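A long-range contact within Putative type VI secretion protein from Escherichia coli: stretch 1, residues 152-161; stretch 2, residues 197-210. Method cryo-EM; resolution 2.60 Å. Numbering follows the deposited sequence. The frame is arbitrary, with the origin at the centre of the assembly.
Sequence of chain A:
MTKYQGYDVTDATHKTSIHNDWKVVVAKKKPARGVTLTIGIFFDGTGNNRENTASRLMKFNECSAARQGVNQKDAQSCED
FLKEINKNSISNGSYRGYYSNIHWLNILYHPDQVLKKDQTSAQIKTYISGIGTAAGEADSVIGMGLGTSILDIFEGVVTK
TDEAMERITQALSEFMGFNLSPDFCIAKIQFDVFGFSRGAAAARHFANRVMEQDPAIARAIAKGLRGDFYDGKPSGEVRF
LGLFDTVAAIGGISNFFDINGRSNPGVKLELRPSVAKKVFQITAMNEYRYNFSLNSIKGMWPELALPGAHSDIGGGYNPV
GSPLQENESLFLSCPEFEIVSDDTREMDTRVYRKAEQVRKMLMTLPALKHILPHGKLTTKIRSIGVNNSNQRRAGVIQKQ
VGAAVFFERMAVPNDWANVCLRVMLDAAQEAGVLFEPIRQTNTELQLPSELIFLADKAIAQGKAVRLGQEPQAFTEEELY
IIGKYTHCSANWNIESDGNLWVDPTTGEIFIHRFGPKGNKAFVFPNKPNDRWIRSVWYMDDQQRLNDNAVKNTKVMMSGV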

# COMPACT_ATOMS: atom_id res chain seq x y z
N ASP A 152 3.44 3.14 15.99
CA ASP A 152 3.13 1.93 15.24
C ASP A 152 2.95 2.24 13.76
O ASP A 152 3.40 1.48 12.90
CB ASP A 152 1.87 1.28 15.81
CG ASP A 152 2.16 0.40 17.01
OD1 ASP A 152 1.20 -0.15 17.59
OD2 ASP A 152 3.35 0.26 17.37
N ILE A 153 2.28 3.35 13.46
CA ILE A 153 2.14 3.77 12.06
C ILE A 153 3.49 4.20 11.50
O ILE A 153 3.79 3.95 10.32
CB ILE A 153 1.09 4.89 11.94
CG1 ILE A 153 -0.23 4.44 12.55
CG2 ILE A 153 0.91 5.28 10.48
CD1 ILE A 153 -0.95 3.42 11.73
N PHE A 154 4.32 4.85 12.31
CA PHE A 154 5.63 5.28 11.84
C PHE A 154 6.49 4.09 11.45
O PHE A 154 7.24 4.15 10.47
CB PHE A 154 6.31 6.12 12.92
CG PHE A 154 7.65 6.65 12.52
CD1 PHE A 154 8.79 6.27 13.20
CD2 PHE A 154 7.77 7.53 11.46
CE1 PHE A 154 10.03 6.76 12.84
CE2 PHE A 154 9.00 8.02 11.09
CZ PHE A 154 10.13 7.64 11.78
N GLU A 155 6.40 3.00 12.21
CA GLU A 155 7.14 1.78 11.94
C GLU A 155 6.31 0.77 11.17
O GLU A 155 6.61 -0.43 11.21
CB GLU A 155 7.63 1.17 13.25
CG GLU A 155 8.95 1.74 13.73
CD GLU A 155 9.11 1.64 15.23
OE1 GLU A 155 8.12 1.30 15.91
OE2 GLU A 155 10.22 1.90 15.73
N GLY A 156 5.27 1.22 10.48
CA GLY A 156 4.28 0.32 9.93
C GLY A 156 4.79 -0.59 8.83
O GLY A 156 4.25 -1.67 8.62
N VAL A 157 5.83 -0.17 8.11
CA VAL A 157 6.29 -0.94 6.96
C VAL A 157 6.84 -2.30 7.41
O VAL A 157 6.47 -3.35 6.88
CB VAL A 157 7.34 -0.14 6.17
CG1 VAL A 157 8.24 -1.06 5.38
CG2 VAL A 157 6.66 0.86 5.26
N VAL A 158 7.73 -2.29 8.41
CA VAL A 158 8.32 -3.53 8.88
C VAL A 158 7.28 -4.40 9.57
O VAL A 158 7.27 -5.63 9.43
CB VAL A 158 9.51 -3.22 9.81
CG1 VAL A 158 10.29 -4.48 10.12
CG2 VAL A 158 10.41 -2.18 9.16
N THR A 159 6.38 -3.78 10.33
CA THR A 159 5.31 -4.52 10.98
C THR A 159 4.40 -5.18 9.94
O THR A 159 3.91 -6.29 10.16
CB THR A 159 4.51 -3.59 11.89
OG1 THR A 159 5.31 -3.26 13.03
CG2 THR A 159 3.22 -4.25 12.36
N LYS A 160 4.20 -4.52 8.80
CA LYS A 160 3.38 -5.11 7.75
C LYS A 160 4.11 -6.25 7.06
O LYS A 160 3.48 -7.22 6.65
CB LYS A 160 2.96 -4.03 6.75
CG LYS A 160 1.86 -3.14 7.28
CD LYS A 160 0.50 -3.79 7.16
CE LYS A 160 -0.50 -3.14 8.08
NZ LYS A 160 -1.80 -3.85 8.07
N THR A 161 5.43 -6.15 6.93
CA THR A 161 6.16 -7.31 6.42
C THR A 161 6.10 -8.49 7.38
O THR A 161 6.03 -9.65 6.95
CB THR A 161 7.61 -6.94 6.11
OG1 THR A 161 8.30 -6.62 7.32
CG2 THR A 161 7.65 -5.75 5.17
N SER A 197 1.81 2.06 -2.26
CA SER A 197 2.46 3.19 -1.60
C SER A 197 3.00 2.97 -0.20
O SER A 197 4.22 2.93 -0.04
CB SER A 197 1.44 4.31 -1.51
OG SER A 197 2.02 5.50 -1.04
N ARG A 198 2.19 2.48 0.71
CA ARG A 198 2.76 2.13 2.00
C ARG A 198 2.75 0.64 2.16
O ARG A 198 3.45 0.09 3.02
CB ARG A 198 2.03 2.83 3.15
CG ARG A 198 2.63 4.19 3.46
CD ARG A 198 2.24 4.69 4.84
NE ARG A 198 0.80 4.74 5.03
CZ ARG A 198 0.20 5.50 5.95
NH1 ARG A 198 0.94 6.26 6.74
NH2 ARG A 198 -1.11 5.49 6.07
N GLY A 199 1.96 -0.01 1.33
CA GLY A 199 2.30 -1.31 0.87
C GLY A 199 3.32 -1.29 -0.23
O GLY A 199 3.77 -2.37 -0.63
N ALA A 200 3.75 -0.13 -0.74
CA ALA A 200 4.81 -0.23 -1.73
C ALA A 200 6.17 -0.24 -1.08
O ALA A 200 6.97 -1.14 -1.37
CB ALA A 200 4.74 0.90 -2.75
N ALA A 201 6.40 0.66 -0.13
CA ALA A 201 7.60 0.56 0.68
C ALA A 201 7.65 -0.79 1.38
O ALA A 201 8.66 -1.50 1.29
CB ALA A 201 7.64 1.70 1.69
N ALA A 202 6.53 -1.19 1.99
CA ALA A 202 6.47 -2.52 2.58
C ALA A 202 6.83 -3.58 1.57
O ALA A 202 7.68 -4.44 1.83
CB ALA A 202 5.08 -2.77 3.16
N ALA A 203 6.26 -3.50 0.36
CA ALA A 203 6.59 -4.49 -0.65
C ALA A 203 8.09 -4.49 -0.91
O ALA A 203 8.74 -5.54 -0.84
CB ALA A 203 5.83 -4.23 -1.94
N ARG A 204 8.66 -3.30 -1.11
CA ARG A 204 10.09 -3.22 -1.33
C ARG A 204 10.84 -3.80 -0.14
O ARG A 204 11.72 -4.64 -0.30
CB ARG A 204 10.49 -1.78 -1.60
CG ARG A 204 9.91 -1.25 -2.90
CD ARG A 204 9.93 0.25 -2.96
NE ARG A 204 11.27 0.79 -3.12
CZ ARG A 204 11.55 1.90 -3.79
NH1 ARG A 204 10.57 2.58 -4.36
NH2 ARG A 204 12.80 2.33 -3.89
N HIS A 205 10.41 -3.44 1.08
CA HIS A 205 11.04 -4.01 2.26
C HIS A 205 10.94 -5.52 2.23
O HIS A 205 11.95 -6.22 2.41
CB HIS A 205 10.40 -3.44 3.52
CG HIS A 205 11.16 -3.75 4.77
ND1 HIS A 205 10.63 -4.52 5.79
CD2 HIS A 205 12.40 -3.41 5.17
CE1 HIS A 205 11.52 -4.63 6.76
NE2 HIS A 205 12.61 -3.97 6.41
N PHE A 206 9.75 -6.05 1.93
CA PHE A 206 9.60 -7.49 1.87
C PHE A 206 10.57 -8.08 0.86
O PHE A 206 11.27 -9.05 1.17
CB PHE A 206 8.16 -7.86 1.52
CG PHE A 206 7.91 -9.33 1.47
CD1 PHE A 206 7.56 -10.03 2.61
CD2 PHE A 206 8.02 -10.03 0.28
CE1 PHE A 206 7.33 -11.38 2.56
CE2 PHE A 206 7.80 -11.38 0.23
CZ PHE A 206 7.45 -12.06 1.36
N ALA A 207 10.67 -7.47 -0.32
CA ALA A 207 11.56 -8.01 -1.33
C ALA A 207 12.99 -8.06 -0.80
O ALA A 207 13.70 -9.05 -0.99
CB ALA A 207 11.48 -7.19 -2.61
N ASN A 208 13.39 -7.02 -0.07
CA ASN A 208 14.75 -7.00 0.46
C ASN A 208 14.93 -8.10 1.49
O ASN A 208 15.97 -8.77 1.52
CB ASN A 208 15.06 -5.63 1.05
CG ASN A 208 15.42 -4.62 -0.02
OD1 ASN A 208 14.86 -3.53 -0.06
ND2 ASN A 208 16.36 -4.98 -0.88
N ARG A 209 13.91 -8.34 2.32
CA ARG A 209 13.98 -9.44 3.26
C ARG A 209 14.10 -10.77 2.54
O ARG A 209 14.73 -11.71 3.04
CB ARG A 209 12.76 -9.43 4.18
CG ARG A 209 12.67 -8.20 5.05
CD ARG A 209 11.47 -8.25 5.96
NE ARG A 209 11.58 -9.32 6.94
CZ ARG A 209 10.94 -9.34 8.10
NH1 ARG A 209 10.15 -8.34 8.44
NH2 ARG A 209 11.10 -10.36 8.93
N VAL A 210 13.51 -10.88 1.35
CA VAL A 210 13.68 -12.10 0.57
C VAL A 210 15.07 -12.13 -0.05
O VAL A 210 15.68 -13.20 -0.18
CB VAL A 210 12.57 -12.22 -0.49
CG1 VAL A 210 12.81 -13.43 -1.37
CG2 VAL A 210 11.22 -12.30 0.18

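The contact is a crossing of two helices, residues 156-161 and the helix that runs through to residue 210 in the second stretch. Their axes approach to 8.6 Å, and their N-to-C directions differ by 60°, with a signed crossing angle of -60°. The backbones come nearest at Val157 and Ala202: Val157 CA lies 4.7 Å from Ala202 CA, whereas one turn further on Thr161 CA and Phe206 CA are 5.7 Å apart. The small side chain of Ala202 leaves little bulk between the backbones at this point, and the two stretches together bury 453 Å².

The first stretch reaches this helix through a break. Glu155 leaves helical geometry with phi/psi of -97/22 and occupies the N-cap position of the helix that follows. Gly156, next in line, has no side chain; an ideal CB there would lie 3.1 Å from Ile153 O and be crowded by its own stretch, not by the partner helix. From Gly156 onward, residues one turn apart, Val157 and Thr161, both direct CA-to-CB toward the second stretch.

Val157 adopts the t rotamer (chi1 156°), and its two methyls reach different parts of the opposing surface. Val157 CG1 lies 3.6 Å from Ala202 CA and 3.7 Å from His205 CB, while Val157 CG2 lies 3.8 Å from Ala201 CB and 4.0 Å from Arg198 O. The branched side chain therefore spans about two turns of the partner helix through van der Waals contact alone. Nearby, Ile153 CG2 is 3.9 Å from Arg198 NH1; the Arg198 CA-to-CB bond points sideways and chi2 is t, but chi3 (-56°, m) bends the chain, and its end comes nearer. Val158, also t, places Val158 CG1 3.6 Å from His205 CE1, an oblique approach to the ring.

Thr161 is the most covered residue of the contact, its side chain set as a knob among Ala202, His205, Phe206 and Arg209. Its p rotamer (chi1 66°) serves two chemistries at once. The hydroxyl turns back along its own helix, and Thr161 OG1 donates to Val158 O at 2.5 Å, a short bond to the carbonyl three residues earlier. The methyl enters the partner surface: Thr161 CG2 is 3.6 Å from Ala202 O and 3.3 Å from His205 ND1, lying at the edge of the imidazole near its plane.

With its proton committed to Val158 O, Thr161 OG1 can accept from the other helix. Arg209 NH1 donates to Thr161 OG1 at 2.8 Å, but the N-H...acceptor angle of 128° makes this bond weak despite its short length. His205 ND1 donates to Thr161 OG1 at 3.5 Å, also weakly. Arg209 reaches the hydroxyl with chi1 m, chi2 t and chi3 p, the last bending an otherwise extended chain, and the hydroxyl sits at the edge of the guanidinium, near its plane, where N-H groups point. Polar bonding thus gathers at Thr161, while Val157 supplies the apolar packing.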